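RegF protein (Neisseria gonorrhoeae, PDB 4HOJ) binds glutathione and calcium and belongs to the glutathione transferase superfamily as a stringent starvation protein A, its transferase activity not being established. Local coordinates at residues 10-16 with 193-198; 21-27 with 76-81; 124-128 with 166-170; 131-135 with 171-177. All coordinates share one frame. Where two conformers were deposited one is given. Numbering follows the deposited sequence.

Contact 1: 10-16 with 193-198; sequences ITCPFSH and ALTPAE. With GSH (glutathione), chain C.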
loop_
_atom_site.group_PDB
_atom_site.type_symbol
_atom_site.label_atom_id
_atom_site.label_comp_id
_atom_site.label_asym_id
_atom_site.label_seq_id
_atom_site.Cartn_x
_atom_site.Cartn_y
_atom_site.Cartn_z
ATOM N N ILE A 10 21.756 -8.395 1.489
ATOM C CA ILE A 10 22.537 -7.981 2.663
ATOM C C ILE A 10 22.680 -6.475 2.793
ATOM O O ILE A 10 22.974 -5.963 3.869
ATOM C CB ILE A 10 23.887 -8.643 2.696
ATOM C CG1 ILE A 10 24.771 -8.273 1.500
ATOM C CG2 ILE A 10 23.703 -10.195 2.745
ATOM C CD1 ILE A 10 26.198 -8.819 1.626
ATOM N N THR A 11 22.469 -5.751 1.702
ATOM C CA THR A 11 22.484 -4.268 1.811
ATOM C C THR A 11 21.138 -3.674 1.483
ATOM O O THR A 11 21.043 -2.459 1.329
ATOM C CB THR A 11 23.596 -3.572 0.977
ATOM O OG1 THR A 11 23.389 -3.875 -0.403
ATOM C CG2 THR A 11 24.988 -4.052 1.417
ATOM N N CYS A 12 20.085 -4.481 1.415
ATOM C CA CYS A 12 18.805 -3.991 0.937
ATOM C C CYS A 12 18.008 -3.351 2.083
ATOM O O CYS A 12 17.682 -4.063 3.049
ATOM C CB CYS A 12 18.026 -5.184 0.357
ATOM S SG CYS A 12 16.327 -4.805 -0.088
ATOM N N PRO A 13 17.640 -2.072 1.945
ATOM C CA PRO A 13 16.893 -1.448 3.059
ATOM C C PRO A 13 15.519 -2.070 3.260
ATOM O O PRO A 13 14.982 -2.013 4.372
ATOM C CB PRO A 13 16.825 0.059 2.669
ATOM C CG PRO A 13 17.022 0.056 1.116
ATOM C CD PRO A 13 17.994 -1.131 0.863
ATOM N N PHE A 14 14.909 -2.609 2.205
ATOM C CA PHE A 14 13.576 -3.195 2.320
ATOM C C PHE A 14 13.643 -4.508 3.010
ATOM O O PHE A 14 12.823 -4.794 3.893
ATOM C CB PHE A 14 12.922 -3.285 0.927
ATOM C CG PHE A 14 12.820 -1.941 0.259
ATOM C CD1 PHE A 14 11.863 -1.042 0.684
ATOM C CD2 PHE A 14 13.705 -1.561 -0.701
ATOM C CE1 PHE A 14 11.749 0.196 0.102
ATOM C CE2 PHE A 14 13.649 -0.281 -1.275
ATOM C CZ PHE A 14 12.658 0.603 -0.862
ATOM N N SER A 15 14.698 -5.292 2.744
ATOM C CA SER A 15 14.962 -6.526 3.512
ATOM C C SER A 15 15.292 -6.222 4.989
ATOM O O SER A 15 14.914 -6.974 5.891
ATOM C CB SER A 15 16.175 -7.298 2.890
ATOM O OG SER A 15 15.859 -7.716 1.536
ATOM N N HIS A 16 16.010 -5.126 5.186
ATOM C CA HIS A 16 16.389 -4.686 6.515
ATOM C C HIS A 16 15.122 -4.464 7.375
ATOM O O HIS A 16 15.066 -4.862 8.548
ATOM C CB HIS A 16 17.233 -3.434 6.350
ATOM C CG HIS A 16 17.904 -2.969 7.596
ATOM N ND1 HIS A 16 18.679 -1.840 7.585
ATOM C CD2 HIS A 16 17.860 -3.415 8.891
ATOM C CE1 HIS A 16 19.152 -1.631 8.812
ATOM N NE2 HIS A 16 18.661 -2.566 9.629
ATOM N N ALA A 193 19.417 -7.252 13.775
ATOM C CA ALA A 193 18.989 -7.300 12.398
ATOM C C ALA A 193 19.981 -6.824 11.372
ATOM O O ALA A 193 19.876 -7.183 10.175
ATOM C CB ALA A 193 17.718 -6.505 12.243
ATOM N N LEU A 194 20.993 -6.048 11.792
ATOM C CA LEU A 194 21.996 -5.534 10.842
ATOM C C LEU A 194 22.837 -6.671 10.300
ATOM O O LEU A 194 23.326 -7.529 11.058
ATOM C CB LEU A 194 22.937 -4.559 11.566
ATOM C CG LEU A 194 22.312 -3.209 11.980
ATOM C CD1 LEU A 194 23.276 -2.502 12.932
ATOM C CD2 LEU A 194 22.041 -2.344 10.767
ATOM N N THR A 195 23.055 -6.663 8.996
ATOM C CA THR A 195 24.068 -7.544 8.455
ATOM C C THR A 195 25.499 -6.936 8.671
ATOM O O THR A 195 25.631 -5.729 8.940
ATOM C CB THR A 195 23.832 -7.767 6.944
ATOM O OG1 THR A 195 24.184 -6.573 6.246
ATOM C CG2 THR A 195 22.401 -8.154 6.601
ATOM N N PRO A 196 26.565 -7.739 8.484
ATOM C CA PRO A 196 27.904 -7.142 8.551
ATOM C C PRO A 196 28.130 -6.043 7.549
ATOM O O PRO A 196 28.791 -5.063 7.841
ATOM C CB PRO A 196 28.852 -8.324 8.297
ATOM C CG PRO A 196 28.083 -9.495 8.595
ATOM C CD PRO A 196 26.623 -9.202 8.324
ATOM N N ALA A 197 27.476 -6.163 6.372
ATOM C CA ALA A 197 27.617 -5.113 5.373
ATOM C C ALA A 197 26.934 -3.838 5.847
ATOM O O ALA A 197 27.457 -2.766 5.682
ATOM C CB ALA A 197 27.011 -5.605 4.033
ATOM N N GLU A 198 25.769 -3.970 6.497
ATOM C CA GLU A 198 25.076 -2.757 6.967
ATOM C C GLU A 198 25.807 -2.132 8.150
ATOM O O GLU A 198 25.823 -0.880 8.266
ATOM C CB GLU A 198 23.634 -3.120 7.346
ATOM C CG GLU A 198 22.732 -3.332 6.110
ATOM C CD GLU A 198 21.478 -4.069 6.437
ATOM O OE1 GLU A 198 21.365 -4.748 7.503
ATOM O OE2 GLU A 198 20.534 -3.986 5.608
HETATM N N1 GSH C . 8.661 -2.303 -2.924
HETATM C CA1 GSH C . 9.693 -3.318 -2.564
HETATM C C1 GSH C . 9.570 -3.685 -1.131
HETATM O O11 GSH C . 9.860 -4.849 -0.753
HETATM O O12 GSH C . 9.207 -2.795 -0.341
HETATM C CB1 GSH C . 11.100 -2.852 -2.965
HETATM C CG1 GSH C . 12.159 -3.955 -2.855
HETATM C CD1 GSH C . 13.421 -3.546 -3.591
HETATM O OE1 GSH C . 13.568 -2.479 -4.143
HETATM N N2 GSH C . 14.411 -4.514 -3.505
HETATM C CA2 GSH C . 15.673 -4.274 -4.203
HETATM C C2 GSH C . 15.801 -5.370 -5.231
HETATM O O2 GSH C . 15.510 -6.548 -5.100
HETATM C CB2 GSH C . 16.893 -4.352 -3.349
HETATM S SG2 GSH C . 16.886 -3.232 -1.977
HETATM N N3 GSH C . 16.462 -4.930 -6.453
HETATM C CA3 GSH C . 16.674 -5.846 -7.559
HETATM C C3 GSH C . 15.899 -5.320 -8.727
HETATM O O31 GSH C . 15.058 -4.357 -8.694
HETATM O O32 GSH C . 16.106 -5.918 -9.807
#
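Two helix starts lie side by side here. Residues 10-12 run as a loop into the helix that begins at Pro13, and Ala193-Thr195 lead into the short helix opening at Pro196; the CA atoms come within 6.0 Å at both Ile10-Thr195 and Thr11-Glu198. One hydrogen bond crosses the gap, from Thr195 OG1 to Ile10 O (2.7 Å). The same hydroxyl caps its own helix by accepting from Glu198 N (3.1 Å), while Thr195 N donates to Glu198 OE1 (3.0 Å), so that Thr195 and Glu198 form a capping box. The Glu198 side chain points toward residues 10-16, and its carboxylate lies over one face of the His16 imidazole, with OE2 3.4 Å from His16 CB. That charge is balanced by salt bridges to Arg162 and Arg19, and Arg162 also bonds His16 ND1. Van der Waals contacts complete the interface: Ala197 CB touches Thr11 CG2 (3.7 Å) and Ile10 CD1 (4.1 Å), and Leu194 CD2 reaches His16 CE1 (3.6 Å). The CA-to-CB bond of Cys12 points away from residues 193-198; its sulfur lies beside glutathione, to which it can be covalently linked, and as N-cap accepts from Ser15 N, although SG is less surely placed. The C-terminal tail packs behind the Cys-Pro-Phe-Ser turn at the first helix of the thioredoxin-like domain, the glutathione site of this GST fold.

Contact 2: 21-27 with 76-81; sequences VLYEKGM and FPHPQL
A buried lysine joins the end of the first helix of the thioredoxin-like domain, residues 21-25, to the irregular segment 76-81 that leads from helix 65-75 toward the helical domain. The helix stops at Gly26, whose positive phi (75°) turns the chain into the extended Met27. Residues 76-81 have no regular structure and contain a cis peptide before Pro79; CA atoms are 6.4 Å apart at Lys25-Pro79 and 8.5 Å at Val21-Leu81. Lys25, with chi angles m, m, t, t, reaches into the bend of this segment, where NZ donates to Phe76 O (2.6 Å) and Pro79 O (2.7 Å) and forms a salt bridge with Asp73. A water donates to both Lys25 O (2.8 Å) and His78 O (2.6 Å). On one flank Met27 CG lies over the Phe76 ring, 3.6 Å from its centroid and 8° off the normal, a CH-pi contact, with SD in an oblique Met-aromatic contact at 4.9 Å from that centroid. On another, Leu81 CD1 meets Val21 CG1 (3.9 Å), and Pro79 CG packs on Glu24 O (3.8 Å). An ammonium group shared by two carbonyls and a carboxylate thus offsets the cost of burying its charge and ties the bend to the helix end.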
loop_
_atom_site.group_PDB
_atom_site.type_symbol
_atom_site.label_atom_id
_atom_site.label_comp_id
_atom_site.label_asym_id
_atom_site.label_seq_id
_atom_site.Cartn_x
_atom_site.Cartn_y
_atom_site.Cartn_z
ATOM N N VAL A 21 11.781 -6.487 11.982
ATOM C CA VAL A 21 10.574 -7.049 12.562
ATOM C C VAL A 21 10.815 -8.437 13.102
ATOM O O VAL A 21 10.348 -8.753 14.200
ATOM C CB VAL A 21 9.376 -7.062 11.555
ATOM C CG1 VAL A 21 8.159 -7.795 12.175
ATOM C CG2 VAL A 21 8.959 -5.667 11.178
ATOM N N LEU A 22 11.506 -9.289 12.355
ATOM C CA LEU A 22 11.698 -10.668 12.789
ATOM C C LEU A 22 12.435 -10.738 14.096
ATOM O O LEU A 22 12.047 -11.496 14.985
ATOM C CB LEU A 22 12.365 -11.492 11.678
ATOM C CG LEU A 22 11.426 -11.790 10.508
ATOM C CD1 LEU A 22 12.256 -12.186 9.291
ATOM C CD2 LEU A 22 10.446 -12.881 10.882
ATOM N N TYR A 23 13.480 -9.924 14.260
ATOM C CA TYR A 23 14.184 -9.916 15.531
ATOM C C TYR A 23 13.411 -9.258 16.660
ATOM O O TYR A 23 13.550 -9.677 17.812
ATOM C CB TYR A 23 15.576 -9.315 15.353
ATOM C CG TYR A 23 16.563 -10.282 14.713
ATOM C CD1 TYR A 23 17.053 -11.339 15.455
ATOM C CD2 TYR A 23 16.969 -10.152 13.396
ATOM C CE1 TYR A 23 17.944 -12.221 14.903
ATOM C CE2 TYR A 23 17.874 -11.042 12.822
ATOM C CZ TYR A 23 18.335 -12.076 13.600
ATOM O OH TYR A 23 19.236 -13.007 13.118
ATOM N N GLU A 24 12.522 -8.307 16.334
ATOM C CA GLU A 24 11.676 -7.754 17.403
ATOM C C GLU A 24 10.709 -8.819 17.919
ATOM O O GLU A 24 10.413 -8.826 19.100
ATOM C CB GLU A 24 10.847 -6.524 16.900
ATOM C CG GLU A 24 11.640 -5.224 16.710
ATOM C CD GLU A 24 11.933 -4.525 18.026
ATOM O OE1 GLU A 24 11.134 -4.702 18.992
ATOM O OE2 GLU A 24 12.928 -3.811 18.131
ATOM N N LYS A 25 10.184 -9.691 17.051
ATOM C CA LYS A 25 9.258 -10.743 17.488
ATOM C C LYS A 25 9.959 -11.892 18.161
ATOM O O LYS A 25 9.350 -12.589 18.974
ATOM C CB LYS A 25 8.454 -11.246 16.283
ATOM C CG LYS A 25 7.581 -10.183 15.626
ATOM C CD LYS A 25 6.442 -9.759 16.562
ATOM C CE LYS A 25 5.414 -8.915 15.762
ATOM N NZ LYS A 25 4.114 -8.721 16.500
ATOM N N GLY A 26 11.215 -12.138 17.799
ATOM C CA GLY A 26 11.980 -13.137 18.524
ATOM C C GLY A 26 11.657 -14.597 18.253
ATOM O O GLY A 26 12.108 -15.446 19.012
ATOM N N MET A 27 10.912 -14.904 17.196
ATOM C CA MET A 27 10.525 -16.297 16.905
ATOM C C MET A 27 11.544 -16.976 15.999
ATOM O O MET A 27 12.520 -16.350 15.583
ATOM C CB MET A 27 9.140 -16.338 16.243
ATOM C CG MET A 27 8.040 -15.838 17.164
ATOM S SD MET A 27 7.734 -16.856 18.640
ATOM C CE MET A 27 8.862 -16.192 19.861
ATOM N N PHE A 76 2.524 -13.404 14.573
ATOM C CA PHE A 76 3.160 -13.518 15.891
ATOM C C PHE A 76 2.706 -12.298 16.671
ATOM O O PHE A 76 3.370 -11.254 16.625
ATOM C CB PHE A 76 4.679 -13.467 15.755
ATOM C CG PHE A 76 5.283 -14.600 14.966
ATOM C CD1 PHE A 76 4.872 -15.908 15.157
ATOM C CD2 PHE A 76 6.303 -14.347 14.061
ATOM C CE1 PHE A 76 5.441 -16.934 14.434
ATOM C CE2 PHE A 76 6.887 -15.379 13.338
ATOM C CZ PHE A 76 6.448 -16.675 13.534
ATOM N N PRO A 77 1.527 -12.386 17.318
ATOM C CA PRO A 77 0.856 -11.197 17.819
ATOM C C PRO A 77 1.698 -10.403 18.795
ATOM O O PRO A 77 1.693 -9.175 18.758
ATOM C CB PRO A 77 -0.373 -11.774 18.530
ATOM C CG PRO A 77 -0.643 -13.041 17.811
ATOM C CD PRO A 77 0.697 -13.591 17.461
ATOM N N HIS A 78 2.416 -11.101 19.657
ATOM C CA HIS A 78 3.073 -10.446 20.767
ATOM C C HIS A 78 4.567 -10.503 20.587
ATOM O O HIS A 78 5.101 -11.566 20.249
ATOM C CB HIS A 78 2.642 -11.118 22.069
ATOM C CG HIS A 78 1.176 -10.982 22.318
ATOM N ND1 HIS A 78 0.596 -9.764 22.602
ATOM C CD2 HIS A 78 0.162 -11.877 22.254
ATOM C CE1 HIS A 78 -0.711 -9.918 22.730
ATOM N NE2 HIS A 78 -1.000 -11.192 22.527
ATOM N N PRO A 79 5.250 -9.355 20.767
ATOM C CA PRO A 79 4.706 -8.037 21.118
ATOM C C PRO A 79 4.044 -7.349 19.913
ATOM O O PRO A 79 4.578 -7.401 18.813
ATOM C CB PRO A 79 5.962 -7.243 21.469
ATOM C CG PRO A 79 7.049 -7.887 20.679
ATOM C CD PRO A 79 6.727 -9.346 20.705
ATOM N N GLN A 80 2.933 -6.654 20.124
ATOM C CA GLN A 80 2.262 -5.924 19.037
ATOM C C GLN A 80 3.078 -4.749 18.493
ATOM O O GLN A 80 3.571 -3.918 19.257
ATOM C CB GLN A 80 0.901 -5.388 19.500
ATOM C CG GLN A 80 -0.001 -6.447 20.113
ATOM C CD GLN A 80 -1.048 -5.878 21.070
ATOM O OE1 GLN A 80 -0.792 -4.920 21.812
ATOM N NE2 GLN A 80 -2.232 -6.483 21.062
ATOM N N LEU A 81 3.242 -4.691 17.177
ATOM C CA LEU A 81 3.979 -3.607 16.580
ATOM C C LEU A 81 3.045 -2.545 16.029
ATOM O O LEU A 81 3.466 -1.598 15.456
ATOM C CB LEU A 81 5.018 -4.114 15.536
ATOM C CG LEU A 81 6.179 -4.868 16.188
ATOM C CD1 LEU A 81 7.148 -5.393 15.142
ATOM C CD2 LEU A 81 6.867 -3.948 17.180
HETATM O O HOH W 1 6.617 -13.209 18.901
#

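Contact 3: 124-128 with 166-170; sequences REAIG and YDVKL. With CA (calcium ion), chain B.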
loop_
_atom_site.group_PDB
_atom_site.type_symbol
_atom_site.label_atom_id
_atom_site.label_comp_id
_atom_site.label_asym_id
_atom_site.label_seq_id
_atom_site.Cartn_x
_atom_site.Cartn_y
_atom_site.Cartn_z
ATOM N N ARG A 124 18.620 12.075 -3.654
ATOM C CA ARG A 124 19.316 12.379 -2.422
ATOM C C ARG A 124 18.813 13.714 -1.865
ATOM O O ARG A 124 18.527 13.825 -0.657
ATOM C CB ARG A 124 20.806 12.433 -2.772
ATOM C CG ARG A 124 21.803 12.682 -1.673
ATOM C CD ARG A 124 23.217 12.514 -2.250
ATOM N NE ARG A 124 23.442 11.188 -2.852
ATOM C CZ ARG A 124 23.720 10.951 -4.136
ATOM N NH1 ARG A 124 23.827 11.937 -5.014
ATOM N NH2 ARG A 124 23.896 9.698 -4.552
ATOM N N GLU A 125 18.665 14.698 -2.737
ATOM C CA GLU A 125 18.143 15.981 -2.334
ATOM C C GLU A 125 16.738 15.862 -1.779
ATOM O O GLU A 125 16.409 16.445 -0.736
ATOM C CB GLU A 125 18.113 16.868 -3.568
ATOM C CG GLU A 125 17.606 18.270 -3.331
ATOM C CD GLU A 125 18.733 19.217 -2.975
ATOM O OE1 GLU A 125 19.770 18.723 -2.466
ATOM O OE2 GLU A 125 18.589 20.437 -3.218
ATOM N N ALA A 126 15.896 15.108 -2.477
ATOM C CA ALA A 126 14.499 14.984 -2.037
ATOM C C ALA A 126 14.362 14.277 -0.709
ATOM O O ALA A 126 13.516 14.613 0.094
ATOM C CB ALA A 126 13.643 14.305 -3.114
ATOM N N ILE A 127 15.232 13.316 -0.452
ATOM C CA ILE A 127 15.175 12.635 0.837
ATOM C C ILE A 127 15.588 13.576 1.956
ATOM O O ILE A 127 14.901 13.627 2.970
ATOM C CB ILE A 127 16.073 11.378 0.841
ATOM C CG1 ILE A 127 15.488 10.315 -0.108
ATOM C CG2 ILE A 127 16.287 10.866 2.289
ATOM C CD1 ILE A 127 16.454 9.135 -0.375
ATOM N N GLY A 128 16.642 14.366 1.750
ATOM C CA GLY A 128 17.046 15.287 2.793
ATOM C C GLY A 128 15.956 16.299 3.074
ATOM O O GLY A 128 15.689 16.630 4.222
ATOM N N TYR A 166 24.105 7.136 1.912
ATOM C CA TYR A 166 23.475 7.836 0.811
ATOM C C TYR A 166 23.941 9.281 0.627
ATOM O O TYR A 166 23.507 9.964 -0.296
ATOM C CB TYR A 166 21.960 7.868 1.016
ATOM C CG TYR A 166 21.231 6.527 0.869
ATOM C CD1 TYR A 166 21.663 5.547 0.008
ATOM C CD2 TYR A 166 20.049 6.329 1.556
ATOM C CE1 TYR A 166 20.953 4.330 -0.164
ATOM C CE2 TYR A 166 19.315 5.117 1.384
ATOM C CZ TYR A 166 19.760 4.168 0.560
ATOM O OH TYR A 166 19.068 2.987 0.396
ATOM N N ASP A 167 24.816 9.758 1.508
ATOM C CA ASP A 167 25.291 11.143 1.464
ATOM C C ASP A 167 24.146 12.174 1.562
ATOM O O ASP A 167 24.194 13.244 0.972
ATOM C CB ASP A 167 26.162 11.403 0.216
ATOM C CG ASP A 167 27.422 10.508 0.165
ATOM O OD1 ASP A 167 27.932 10.133 1.228
ATOM O OD2 ASP A 167 27.950 10.194 -0.919
ATOM N N VAL A 168 23.138 11.828 2.351
ATOM C CA VAL A 168 22.013 12.702 2.591
ATOM C C VAL A 168 22.402 13.652 3.693
ATOM O O VAL A 168 22.847 13.235 4.763
ATOM C CB VAL A 168 20.785 11.920 3.025
ATOM C CG1 VAL A 168 19.671 12.897 3.571
ATOM C CG2 VAL A 168 20.245 11.124 1.843
ATOM N N LYS A 169 22.217 14.939 3.414
ATOM C CA LYS A 169 22.499 16.007 4.353
ATOM C C LYS A 169 21.171 16.618 4.825
ATOM O O LYS A 169 20.331 16.993 3.997
ATOM C CB LYS A 169 23.382 17.055 3.660
ATOM C CG LYS A 169 23.342 16.988 2.113
ATOM C CD LYS A 169 24.497 17.778 1.452
ATOM C CE LYS A 169 25.845 17.074 1.631
ATOM N NZ LYS A 169 26.946 17.749 0.879
ATOM N N LEU A 170 20.950 16.657 6.141
ATOM C CA LEU A 170 19.728 17.265 6.697
ATOM C C LEU A 170 19.983 18.658 7.236
ATOM O O LEU A 170 21.094 18.953 7.652
ATOM C CB LEU A 170 19.166 16.438 7.857
ATOM C CG LEU A 170 18.903 14.955 7.605
ATOM C CD1 LEU A 170 18.350 14.296 8.832
ATOM C CD2 LEU A 170 17.955 14.751 6.414
HETATM CA CA CA B . 28.717 9.594 3.410
HETATM O O HOH W 2 20.383 15.510 0.849
HETATM O O HOH W 3 29.186 7.640 1.770
HETATM O O HOH W 4 27.841 11.751 3.915
#
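Polar contacts mark one end of this interface. Arg124 NE donates to Tyr166 O (2.8 Å), which lies at the edge of the guanidinium near its plane. A water lies between the backbones farther along, 2.9 Å from Arg124 O, and accepts from Lys169 N (3.2 Å). Packing centres on Val168: its CG2 meets Ile127 CG2 (4.0 Å) and its CG1 approaches Gly128 CA (3.6 Å), while Arg124 CD packs on Asp167 O (3.4 Å). Absence of a side chain at Gly128 lets the loop lie close, with CA atoms of Gly128 and Leu170 5.1 Å apart; a CB there would clash with Lys169 O. Metal binding occupies the outer side, where Asp167 OD1 coordinates calcium at 2.4 Å together with two waters, and Asp164 O also binds the ion. Residues 166-170 pass along the side of helix 117-134 on their way from helix 151-161 to helix 175-185, with Tyr166 packed on helix 104-111, where its hydroxyl bonds Glu111, and Leu170 packed on Leu177 and Leu178.

Contact 4: 131-135 with 171-177; sequences LTMLS and GKSAAPL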
loop_
_atom_site.group_PDB
_atom_site.type_symbol
_atom_site.label_atom_id
_atom_site.label_comp_id
_atom_site.label_asym_id
_atom_site.label_seq_id
_atom_site.Cartn_x
_atom_site.Cartn_y
_atom_site.Cartn_z
ATOM N N LEU A 131 12.879 14.486 4.880
ATOM C CA LEU A 131 13.158 14.145 6.265
ATOM C C LEU A 131 13.235 15.408 7.111
ATOM O O LEU A 131 12.794 15.390 8.263
ATOM C CB LEU A 131 14.454 13.331 6.377
ATOM C CG LEU A 131 14.324 11.906 5.813
ATOM C CD1 LEU A 131 15.670 11.166 5.843
ATOM C CD2 LEU A 131 13.278 11.047 6.495
ATOM N N THR A 132 13.804 16.486 6.565
ATOM C CA THR A 132 13.919 17.740 7.306
ATOM C C THR A 132 12.520 18.234 7.639
ATOM O O THR A 132 12.263 18.701 8.745
ATOM C CB THR A 132 14.750 18.801 6.540
ATOM O OG1 THR A 132 16.081 18.287 6.362
ATOM C CG2 THR A 132 14.815 20.109 7.332
ATOM N N MET A 133 11.595 18.100 6.701
ATOM C CA MET A 133 10.278 18.646 6.955
ATOM C C MET A 133 9.505 17.797 7.942
ATOM O O MET A 133 8.689 18.329 8.699
ATOM C CB MET A 133 9.494 18.855 5.662
ATOM C CG MET A 133 10.175 19.848 4.743
ATOM S SD MET A 133 9.372 19.907 3.142
ATOM C CE MET A 133 7.666 19.981 3.656
ATOM N N LEU A 134 9.766 16.494 7.919
ATOM C CA LEU A 134 9.143 15.553 8.832
ATOM C C LEU A 134 9.679 15.640 10.257
ATOM O O LEU A 134 9.010 15.236 11.186
ATOM C CB LEU A 134 9.252 14.128 8.278
ATOM C CG LEU A 134 8.379 13.991 7.024
ATOM C CD1 LEU A 134 8.683 12.691 6.320
ATOM C CD2 LEU A 134 6.877 14.110 7.357
ATOM N N SER A 135 10.876 16.193 10.421
ATOM C CA SER A 135 11.523 16.169 11.724
ATOM C C SER A 135 10.691 16.709 12.907
ATOM O O SER A 135 10.656 16.079 13.962
ATOM C CB SER A 135 12.923 16.799 11.662
ATOM O OG SER A 135 13.447 16.912 12.982
ATOM N N GLY A 171 18.939 19.487 7.268
ATOM C CA GLY A 171 19.024 20.781 7.918
ATOM C C GLY A 171 19.336 20.661 9.410
ATOM O O GLY A 171 19.049 19.640 10.054
ATOM N N LYS A 172 19.915 21.711 9.984
ATOM C CA LYS A 172 20.198 21.717 11.422
ATOM C C LYS A 172 18.911 21.615 12.263
ATOM O O LYS A 172 18.932 21.178 13.415
ATOM C CB LYS A 172 21.011 22.956 11.802
ATOM C CG LYS A 172 22.440 22.934 11.269
ATOM C CD LYS A 172 23.456 22.840 12.403
ATOM C CE LYS A 172 24.874 22.613 11.877
ATOM N NZ LYS A 172 25.053 21.244 11.292
ATOM N N SER A 173 17.787 21.985 11.660
ATOM C CA SER A 173 16.490 21.896 12.309
ATOM C C SER A 173 16.059 20.452 12.523
ATOM O O SER A 173 15.118 20.184 13.281
ATOM C CB SER A 173 15.439 22.620 11.469
ATOM O OG SER A 173 15.306 21.974 10.212
ATOM N N ALA A 174 16.738 19.531 11.842
ATOM C CA ALA A 174 16.404 18.119 11.926
ATOM C C ALA A 174 17.149 17.379 13.032
ATOM O O ALA A 174 17.129 16.142 13.079
ATOM C CB ALA A 174 16.619 17.431 10.583
ATOM N N ALA A 175 17.794 18.110 13.930
ATOM C CA ALA A 175 18.401 17.467 15.093
ATOM C C ALA A 175 17.459 16.503 15.835
ATOM O O ALA A 175 17.886 15.399 16.186
ATOM C CB ALA A 175 19.002 18.500 16.056
ATOM N N PRO A 176 16.172 16.878 16.021
ATOM C CA PRO A 176 15.253 15.958 16.706
ATOM C C PRO A 176 15.070 14.622 15.993
ATOM O O PRO A 176 15.016 13.586 16.657
ATOM C CB PRO A 176 13.934 16.741 16.731
ATOM C CG PRO A 176 14.365 18.142 16.842
ATOM C CD PRO A 176 15.577 18.237 15.946
ATOM N N LEU A 177 14.993 14.641 14.667
ATOM C CA LEU A 177 14.935 13.404 13.904
ATOM C C LEU A 177 16.189 12.542 14.134
ATOM O O LEU A 177 16.124 11.305 14.223
ATOM C CB LEU A 177 14.774 13.728 12.425
ATOM C CG LEU A 177 14.716 12.495 11.529
ATOM C CD1 LEU A 177 13.470 11.691 11.822
ATOM C CD2 LEU A 177 14.835 12.873 10.048
HETATM O O HOH W 5 13.106 20.625 10.689
#
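Ser135 overlaps the first turn of helix 175-185, its side chain directed at Ala174 and Leu177. This is helix-end packing in the all-helical C-terminal domain of the GST fold: the end of helix 117-134 meets the turn, including the 3-10 residues Lys172 and Ser173, that opens helix 175-185. Ser135 OG accepts from Leu177 N (3.2 Å), taking up one of the amides at the start of that helix, and lies 3.4 Å from Ala174 CA, the N-cap residue. The small side chain of Ala174 allows this approach, with CB atoms of Ala174 and Ser135 3.9 Å apart. Leu177 CD2 packs against Leu131 CB (3.7 Å), and Leu170 covers Leu131 and Thr132 nearby. At the other end, Thr132 OG1 accepts from Gly171 N (3.2 Å) and is also hydrogen-bonded to Gly128 O within its own helix, so one hydroxyl serves both backbones. Between these direct bonds a water bridges the segments, donating to Thr132 O at 2.9 Å and lying 2.6 Å from Ser173 OG.

In the fold
From the N terminus, helix 13-25 enters two contacts: its start belongs to contact 1 and its end to contact 2. Contact 2 closes first, at residues 76-81, spanning most of the thioredoxin-like domain. Contacts 3 and 4 follow within the helical domain; both begin on helix 117-134, and their segments alternate along the chain, so the two loops cross. Leu170 of contact 3 packs on Leu131 and Leu177 of contact 4, so that the two contacts touch. Contact 1 closes last, at residues 193-198, and encloses the other three while returning the C-terminal region to the N-terminal domain. It touches contact 2 through Ala193 and Tyr23, and contact 3 through Pro13 and Tyr166.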